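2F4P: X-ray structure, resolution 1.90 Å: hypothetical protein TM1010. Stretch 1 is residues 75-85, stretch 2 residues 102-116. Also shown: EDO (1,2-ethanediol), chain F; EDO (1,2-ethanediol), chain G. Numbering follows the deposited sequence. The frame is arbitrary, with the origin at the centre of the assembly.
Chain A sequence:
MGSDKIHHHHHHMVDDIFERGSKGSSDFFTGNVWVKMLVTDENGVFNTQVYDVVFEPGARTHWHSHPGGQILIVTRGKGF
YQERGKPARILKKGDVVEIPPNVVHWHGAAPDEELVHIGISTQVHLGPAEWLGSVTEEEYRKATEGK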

ATOM      1  N   THR A  75      -6.041   7.419   2.340  1.00 36.83           N
ATOM      2  CA  THR A  75      -5.603   7.597   3.721  1.00 38.08           C
ATOM      3  C   THR A  75      -6.140   8.861   4.371  1.00 40.07           C
ATOM      4  O   THR A  75      -6.169   8.943   5.593  1.00 38.57           O
ATOM      5  N   ARG A  76      -6.585   9.831   3.574  1.00 37.12           N
ATOM      6  CA  ARG A  76      -7.062  11.082   4.117  1.00 39.89           C
ATOM      7  C   ARG A  76      -7.880  11.863   3.112  1.00 37.25           C
ATOM      8  O   ARG A  76      -7.589  11.857   1.915  1.00 37.65           O
ATOM      9  N   GLY A  77      -8.893  12.570   3.604  1.00 34.68           N
ATOM     10  CA  GLY A  77      -9.579  13.568   2.779  1.00 35.57           C
ATOM     11  C   GLY A  77     -10.742  13.025   1.976  1.00 37.10           C
ATOM     12  O   GLY A  77     -11.385  12.068   2.387  1.00 39.29           O
ATOM     13  N   LYS A  78     -11.008  13.652   0.829  1.00 35.35           N
ATOM     14  CA  LYS A  78     -12.137  13.335  -0.016  1.00 38.33           C
ATOM     15  C   LYS A  78     -11.722  13.481  -1.469  1.00 38.01           C
ATOM     16  O   LYS A  78     -11.080  14.465  -1.857  1.00 36.91           O
ATOM     17  N   GLY A  79     -12.061  12.483  -2.264  1.00 36.09           N
ATOM     18  CA  GLY A  79     -11.806  12.547  -3.679  1.00 37.13           C
ATOM     19  C   GLY A  79     -12.809  11.823  -4.519  1.00 36.07           C
ATOM     20  O   GLY A  79     -13.867  11.430  -4.055  1.00 36.77           O
ATOM     21  N   PHE A  80     -12.429  11.641  -5.770  1.00 36.47           N
ATOM     22  CA  PHE A  80     -13.258  11.015  -6.780  1.00 38.12           C
ATOM     23  C   PHE A  80     -12.434  10.091  -7.640  1.00 37.61           C
ATOM     24  O   PHE A  80     -11.257  10.366  -7.914  1.00 36.03           O
ATOM     25  N   TYR A  81     -13.082   8.995  -8.039  1.00 39.37           N
ATOM     26  CA  TYR A  81     -12.581   8.048  -9.012  1.00 37.83           C
ATOM     27  C   TYR A  81     -13.650   7.874 -10.098  1.00 39.02           C
ATOM     28  O   TYR A  81     -14.811   7.712  -9.799  1.00 39.03           O
ATOM     29  N   GLN A  82     -13.244   7.923 -11.358  1.00 37.12           N
ATOM     30  CA  GLN A  82     -14.176   7.746 -12.451  1.00 36.61           C
ATOM     31  C   GLN A  82     -13.569   6.967 -13.592  1.00 37.59           C
ATOM     32  O   GLN A  82     -12.495   7.315 -14.082  1.00 36.69           O
ATOM     33  N   GLU A  83     -14.298   5.940 -14.030  1.00 37.70           N
ATOM     34  CA  GLU A  83     -14.006   5.210 -15.257  1.00 38.63           C
ATOM     35  C   GLU A  83     -14.700   5.850 -16.455  1.00 39.08           C
ATOM     36  O   GLU A  83     -15.788   6.404 -16.344  1.00 38.29           O
ATOM     37  N   ARG A  84     -14.045   5.785 -17.607  1.00 36.69           N
ATOM     38  CA  ARG A  84     -14.607   6.339 -18.839  1.00 36.28           C
ATOM     39  C   ARG A  84     -16.047   5.860 -19.033  1.00 36.64           C
ATOM     40  O   ARG A  84     -16.312   4.664 -19.024  1.00 38.65           O
ATOM     41  N   GLY A  85     -16.970   6.797 -19.182  1.00 40.23           N
ATOM     42  CA  GLY A  85     -18.364   6.488 -19.485  1.00 40.98           C
ATOM     43  C   GLY A  85     -19.199   6.028 -18.302  1.00 42.13           C
ATOM     44  O   GLY A  85     -20.347   5.629 -18.488  1.00 41.07           O
ATOM     45  N   ASN A 102      -6.019  -1.951 -17.990  1.00 32.33           N
ATOM     46  CA  ASN A 102      -6.421  -1.215 -19.184  1.00 32.19           C
ATOM     47  C   ASN A 102      -7.678  -0.389 -19.066  1.00 33.91           C
ATOM     48  O   ASN A 102      -8.059   0.280 -20.040  1.00 30.93           O
ATOM     49  N   VAL A 103      -8.290  -0.351 -17.879  1.00 34.47           N
ATOM     50  CA  VAL A 103      -9.486   0.471 -17.689  1.00 34.38           C
ATOM     51  C   VAL A 103      -9.067   1.958 -17.675  1.00 35.23           C
ATOM     52  O   VAL A 103      -8.171   2.357 -16.922  1.00 35.99           O
ATOM     53  N   VAL A 104      -9.702   2.752 -18.521  1.00 34.55           N
ATOM     54  CA  VAL A 104      -9.391   4.174 -18.618  1.00 34.66           C
ATOM     55  C   VAL A 104     -10.116   4.932 -17.517  1.00 34.78           C
ATOM     56  O   VAL A 104     -11.313   4.745 -17.321  1.00 35.19           O
ATOM     57  N   HIS A 105      -9.386   5.738 -16.745  1.00 34.52           N
ATOM     58  CA  HIS A 105      -9.987   6.346 -15.542  1.00 35.36           C
ATOM     59  C   HIS A 105      -9.201   7.608 -15.160  1.00 34.88           C
ATOM     60  O   HIS A 105      -8.131   7.902 -15.724  1.00 35.44           O
ATOM     61  N   TRP A 106      -9.762   8.374 -14.256  1.00 35.80           N
ATOM     62  CA  TRP A 106      -8.980   9.407 -13.562  1.00 34.79           C
ATOM     63  C   TRP A 106      -9.316   9.326 -12.101  1.00 35.93           C
ATOM     64  O   TRP A 106     -10.355   8.752 -11.726  1.00 35.59           O
ATOM     65  N   HIS A 107      -8.435   9.884 -11.272  1.00 36.40           N
ATOM     66  CA  HIS A 107      -8.782  10.101  -9.871  1.00 34.38           C
ATOM     67  C   HIS A 107      -8.237  11.431  -9.407  1.00 34.20           C
ATOM     68  O   HIS A 107      -7.334  11.999 -10.011  1.00 35.24           O
ATOM     69  N   GLY A 108      -8.759  11.912  -8.293  1.00 33.65           N
ATOM     70  CA  GLY A 108      -8.278  13.180  -7.785  1.00 36.03           C
ATOM     71  C   GLY A 108      -9.079  13.694  -6.637  1.00 34.76           C
ATOM     72  O   GLY A 108      -9.950  13.020  -6.113  1.00 34.54           O
ATOM     73  N   ALA A 109      -8.795  14.937  -6.259  1.00 36.32           N
ATOM     74  CA  ALA A 109      -9.394  15.492  -5.072  1.00 34.34           C
ATOM     75  C   ALA A 109     -10.778  15.999  -5.368  1.00 36.39           C
ATOM     76  O   ALA A 109     -11.152  16.242  -6.523  1.00 38.10           O
ATOM     77  N   ALA A 110     -11.529  16.195  -4.296  1.00 35.75           N
ATOM     78  CA  ALA A 110     -12.756  16.970  -4.341  1.00 36.32           C
ATOM     79  C   ALA A 110     -12.461  18.456  -4.629  1.00 36.43           C
ATOM     80  O   ALA A 110     -11.333  18.915  -4.470  1.00 36.38           O
ATOM     81  N   PRO A 111     -13.472  19.211  -5.080  1.00 37.39           N
ATOM     82  CA  PRO A 111     -13.250  20.635  -5.334  1.00 37.95           C
ATOM     83  C   PRO A 111     -12.820  21.432  -4.091  1.00 38.60           C
ATOM     84  O   PRO A 111     -12.194  22.497  -4.220  1.00 38.32           O
ATOM     85  N   ASP A 112     -13.163  20.937  -2.903  1.00 37.46           N
ATOM     86  CA  ASP A 112     -12.996  21.731  -1.672  1.00 37.83           C
ATOM     87  C   ASP A 112     -12.342  20.974  -0.536  1.00 35.47           C
ATOM     88  O   ASP A 112     -12.470  21.366   0.629  1.00 33.90           O
ATOM     89  N   GLU A 113     -11.629  19.904  -0.890  1.00 38.57           N
ATOM     90  CA  GLU A 113     -10.893  19.104   0.063  1.00 38.08           C
ATOM     91  C   GLU A 113      -9.791  18.323  -0.646  1.00 36.22           C
ATOM     92  O   GLU A 113      -9.972  17.848  -1.760  1.00 33.62           O
ATOM     93  N   GLU A 114      -8.659  18.158   0.033  1.00 34.94           N
ATOM     94  CA  GLU A 114      -7.550  17.404  -0.518  1.00 38.21           C
ATOM     95  C   GLU A 114      -7.861  15.898  -0.500  1.00 36.01           C
ATOM     96  O   GLU A 114      -8.738  15.430   0.249  1.00 33.70           O
ATOM     97  N   LEU A 115      -7.146  15.149  -1.323  1.00 37.22           N
ATOM     98  CA  LEU A 115      -7.163  13.677  -1.287  1.00 36.22           C
ATOM     99  C   LEU A 115      -5.730  13.192  -1.146  1.00 38.71           C
ATOM    100  O   LEU A 115      -4.834  13.684  -1.828  1.00 39.34           O
ATOM    101  N   VAL A 116      -5.525  12.264  -0.216  1.00 36.62           N
ATOM    102  CA  VAL A 116      -4.245  11.600  -0.043  1.00 36.26           C
ATOM    103  C   VAL A 116      -4.481  10.118  -0.150  1.00 38.72           C
ATOM    104  O   VAL A 116      -5.396   9.573   0.500  1.00 37.14           O
TER

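Two glycines in stretch 1 let this antiparallel pairing close up where a side chain could not fit: an ideal CB on G79 would lie 2.4 Å from G108 O and 2.6 Å from L115 CD2, and one on G77 would lie 2.0 Å from E114 O. The backbones accordingly approach to 4.1 Å between G79 CA and A109 CA. Beyond this pinch the pair illustrates how a pair of antiparallel strands sorts its side chains by face. F80, Q82 and W106 share one face. F80 (chi1 m) lays its CB 3.9 Å from W106 CH2 and its CE1 3.9 Å from A110 CB, while Q82, extended with chi1 and chi2 both t, accepts a hydrogen bond at OE1 from W106 NE1 (2.9 Å); W106 takes the p rotamer, and the end of its indole comes nearer the partner strand. Q82 NE2 also donates to O2 of the chain G ethanediol at 3.1 Å. The other face carries Y81, E83, H105 and H107. Y81 (t) places CE1 3.7 Å from H105 CB and donates from OH to E83 OE2 (2.6 Å), and E83 CG (chi1 m) meets V103 CG1 at 3.6 Å; E83 N donates to O2 of the chain F ethanediol at 2.9 Å. At the polar margin, water 2 links K78 NZ (2.6 Å) to D112 OD1 (2.8 Å), and water 1 joins R76 NH1 (3.0 Å) to E114 OE1 (3.2 Å).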

ATOM      1  CB  THR A  75      -4.064   7.595   3.838  1.00 40.32           C
ATOM      2  OG1 THR A  75      -3.500   8.653   3.055  1.00 38.57           O
ATOM      3  CG2 THR A  75      -3.501   6.301   3.345  1.00 37.92           C
ATOM      4  CB  ARG A  76      -5.860  11.905   4.575  1.00 40.23           C
ATOM      5  CG  ARG A  76      -6.136  13.340   4.948  1.00 50.02           C
ATOM      6  CD  ARG A  76      -5.125  13.777   5.969  1.00 53.47           C
ATOM      7  NE  ARG A  76      -4.799  15.193   5.942  1.00 62.05           N
ATOM      8  CZ  ARG A  76      -3.863  15.747   5.168  1.00 71.30           C
ATOM      9  NH1 ARG A  76      -3.185  15.016   4.295  1.00 73.38           N
ATOM     10  NH2 ARG A  76      -3.616  17.056   5.253  1.00 70.80           N
ATOM     11  CB  LYS A  78     -13.321  14.271   0.274  1.00 38.91           C
ATOM     12  CG  LYS A  78     -14.578  13.964  -0.546  1.00 41.75           C
ATOM     13  CD  LYS A  78     -15.743  14.889  -0.165  1.00 44.60           C
ATOM     14  CE  LYS A  78     -16.952  14.704  -1.071  1.00 51.17           C
ATOM     15  NZ  LYS A  78     -17.930  15.825  -0.898  1.00 52.83           N
ATOM     16  CB  PHE A  80     -13.900  12.069  -7.681  1.00 37.55           C
ATOM     17  CG  PHE A  80     -14.928  12.858  -6.992  1.00 38.78           C
ATOM     18  CD1 PHE A  80     -14.563  13.943  -6.197  1.00 36.26           C
ATOM     19  CD2 PHE A  80     -16.258  12.519  -7.082  1.00 41.39           C
ATOM     20  CE1 PHE A  80     -15.541  14.686  -5.528  1.00 38.21           C
ATOM     21  CE2 PHE A  80     -17.220  13.248  -6.422  1.00 39.72           C
ATOM     22  CZ  PHE A  80     -16.858  14.339  -5.641  1.00 40.77           C
ATOM     23  CB  TYR A  81     -12.286   6.704  -8.348  1.00 38.33           C
ATOM     24  CG  TYR A  81     -12.036   5.544  -9.293  1.00 33.11           C
ATOM     25  CD1 TYR A  81     -10.861   5.449 -10.032  1.00 36.84           C
ATOM     26  CD2 TYR A  81     -12.997   4.546  -9.473  1.00 36.77           C
ATOM     27  CE1 TYR A  81     -10.626   4.393 -10.877  1.00 37.31           C
ATOM     28  CE2 TYR A  81     -12.766   3.479 -10.339  1.00 36.84           C
ATOM     29  CZ  TYR A  81     -11.579   3.406 -11.038  1.00 38.07           C
ATOM     30  OH  TYR A  81     -11.330   2.352 -11.898  1.00 37.81           O
ATOM     31  CB  GLN A  82     -14.648   9.085 -12.972  1.00 37.50           C
ATOM     32  CG  GLN A  82     -15.674   8.953 -14.133  1.00 38.93           C
ATOM     33  CD  GLN A  82     -16.369  10.267 -14.446  1.00 39.49           C
ATOM     34  OE1 GLN A  82     -15.716  11.288 -14.711  1.00 39.01           O
ATOM     35  NE2 GLN A  82     -17.703  10.250 -14.441  1.00 41.89           N
ATOM     36  CB  GLU A  83     -14.430   3.740 -15.097  1.00 39.33           C
ATOM     37  CG  GLU A  83     -13.618   3.047 -14.013  1.00 36.26           C
ATOM     38  CD  GLU A  83     -14.062   1.661 -13.676  1.00 40.71           C
ATOM     39  OE1 GLU A  83     -14.970   1.161 -14.364  1.00 36.77           O
ATOM     40  OE2 GLU A  83     -13.449   1.057 -12.755  1.00 38.98           O
ATOM     41  CB  ARG A  84     -13.722   5.906 -20.011  1.00 38.14           C
ATOM     42  CG  ARG A  84     -14.013   6.545 -21.308  1.00 44.10           C
ATOM     43  CD  ARG A  84     -12.702   7.071 -21.933  1.00 56.43           C
ATOM     44  NE  ARG A  84     -12.619   8.483 -21.679  1.00 50.75           N
ATOM     45  CZ  ARG A  84     -11.613   9.303 -21.980  1.00 47.32           C
ATOM     46  NH1 ARG A  84     -10.469   8.908 -22.525  1.00 48.88           N
ATOM     47  NH2 ARG A  84     -11.773  10.563 -21.663  1.00 47.78           N
ATOM     48  CB  ASN A 102      -6.541  -2.151 -20.389  1.00 31.66           C
ATOM     49  CG  ASN A 102      -5.318  -2.973 -20.583  1.00 34.58           C
ATOM     50  OD1 ASN A 102      -4.211  -2.432 -20.753  1.00 32.02           O
ATOM     51  ND2 ASN A 102      -5.477  -4.281 -20.505  1.00 31.20           N
ATOM     52  CB  VAL A 103     -10.283   0.051 -16.442  1.00 34.65           C
ATOM     53  CG1 VAL A 103     -11.415   1.059 -16.108  1.00 36.71           C
ATOM     54  CG2 VAL A 103     -10.889  -1.326 -16.651  1.00 36.20           C
ATOM     55  CB  VAL A 104      -9.664   4.722 -20.028  1.00 35.18           C
ATOM     56  CG1 VAL A 104      -9.438   6.262 -20.038  1.00 35.87           C
ATOM     57  CG2 VAL A 104      -8.767   4.013 -21.044  1.00 39.72           C
ATOM     58  CB  HIS A 105      -9.914   5.354 -14.390  1.00 35.20           C
ATOM     59  CG  HIS A 105      -8.512   5.125 -13.939  1.00 38.65           C
ATOM     60  ND1 HIS A 105      -7.665   4.268 -14.612  1.00 47.77           N
ATOM     61  CD2 HIS A 105      -7.769   5.727 -12.985  1.00 43.53           C
ATOM     62  CE1 HIS A 105      -6.473   4.311 -14.048  1.00 46.33           C
ATOM     63  NE2 HIS A 105      -6.508   5.193 -13.069  1.00 39.06           N
ATOM     64  CB  TRP A 106      -9.267  10.802 -14.109  1.00 35.96           C
ATOM     65  CG  TRP A 106     -10.682  11.278 -13.919  1.00 33.21           C
ATOM     66  CD1 TRP A 106     -11.714  11.062 -14.765  1.00 38.52           C
ATOM     67  CD2 TRP A 106     -11.211  12.046 -12.824  1.00 36.01           C
ATOM     68  NE1 TRP A 106     -12.853  11.659 -14.286  1.00 35.83           N
ATOM     69  CE2 TRP A 106     -12.580  12.259 -13.090  1.00 38.24           C
ATOM     70  CE3 TRP A 106     -10.655  12.613 -11.663  1.00 37.87           C
ATOM     71  CZ2 TRP A 106     -13.414  13.006 -12.232  1.00 41.15           C
ATOM     72  CZ3 TRP A 106     -11.479  13.343 -10.802  1.00 39.77           C
ATOM     73  CH2 TRP A 106     -12.841  13.540 -11.093  1.00 36.33           C
ATOM     74  CB  HIS A 107      -8.285   8.947  -8.963  1.00 35.28           C
ATOM     75  CG  HIS A 107      -6.864   8.519  -9.195  1.00 33.89           C
ATOM     76  ND1 HIS A 107      -5.845   8.830  -8.316  1.00 40.46           N
ATOM     77  CD2 HIS A 107      -6.302   7.780 -10.174  1.00 38.77           C
ATOM     78  CE1 HIS A 107      -4.711   8.328  -8.765  1.00 37.27           C
ATOM     79  NE2 HIS A 107      -4.955   7.699  -9.901  1.00 45.53           N
ATOM     80  CB  ALA A 109      -8.542  16.607  -4.535  1.00 35.64           C
ATOM     81  CB  ALA A 110     -13.495  16.827  -2.997  1.00 37.18           C
ATOM     82  CB  PRO A 111     -14.616  21.136  -5.828  1.00 40.56           C
ATOM     83  CG  PRO A 111     -15.421  19.951  -6.138  1.00 40.20           C
ATOM     84  CD  PRO A 111     -14.827  18.768  -5.455  1.00 38.78           C
ATOM     85  CB  ASP A 112     -14.354  22.262  -1.228  1.00 39.30           C
ATOM     86  CG  ASP A 112     -15.367  21.159  -0.973  1.00 42.14           C
ATOM     87  OD1 ASP A 112     -15.019  19.959  -1.047  1.00 48.38           O
ATOM     88  OD2 ASP A 112     -16.538  21.513  -0.727  1.00 45.38           O
ATOM     89  CB  GLU A 113     -11.849  18.151   0.805  1.00 37.79           C
ATOM     90  CG  GLU A 113     -11.247  17.461   1.983  1.00 39.72           C
ATOM     91  CD  GLU A 113     -12.276  16.755   2.883  1.00 46.43           C
ATOM     92  OE1 GLU A 113     -13.503  16.904   2.667  1.00 44.63           O
ATOM     93  OE2 GLU A 113     -11.841  16.032   3.807  1.00 47.23           O
ATOM     94  CB  GLU A 114      -6.280  17.708   0.278  1.00 39.67           C
ATOM     95  CG  GLU A 114      -6.187  16.900   1.542  1.00 45.59           C
ATOM     96  CD  GLU A 114      -5.167  17.424   2.502  1.00 51.61           C
ATOM     97  OE1 GLU A 114      -4.162  18.039   2.059  1.00 68.79           O
ATOM     98  OE2 GLU A 114      -5.404  17.228   3.716  1.00 69.61           O
ATOM     99  CB  LEU A 115      -7.782  13.082  -2.548  1.00 37.51           C
ATOM    100  CG  LEU A 115      -7.709  11.551  -2.687  1.00 36.19           C
ATOM    101  CD1 LEU A 115      -8.712  10.871  -1.785  1.00 39.80           C
ATOM    102  CD2 LEU A 115      -7.906  11.153  -4.136  1.00 40.94           C
ATOM    103  CB  VAL A 116      -3.610  11.888   1.330  1.00 36.97           C
ATOM    104  CG1 VAL A 116      -2.183  11.268   1.422  1.00 38.01           C
ATOM    105  CG2 VAL A 116      -3.604  13.400   1.599  1.00 42.61           C
TER
HETATM  106  C1  EDO F 137     -16.753   3.200 -11.102  1.00 34.67           C
HETATM  107  O1  EDO F 137     -16.477   2.845  -9.743  1.00 38.47           O
HETATM  108  C2  EDO F 137     -16.335   4.658 -11.206  1.00 33.59           C
HETATM  109  O2  EDO F 137     -16.586   5.190 -12.499  1.00 23.83           O
HETATM  110  C1  EDO G 138     -20.150  11.927 -12.906  1.00 36.74           C
HETATM  111  O1  EDO G 138     -20.643  10.869 -12.112  1.00 34.05           O
HETATM  112  C2  EDO G 138     -20.532  11.816 -14.366  1.00 40.09           C
HETATM  113  O2  EDO G 138     -19.588  12.606 -15.081  1.00 40.51           O
HETATM  114  O   HOH W   1      -1.313  16.970   2.914  1.00 64.36           O
HETATM  115  O   HOH W   2     -16.727  17.920  -1.830  1.00 46.07           O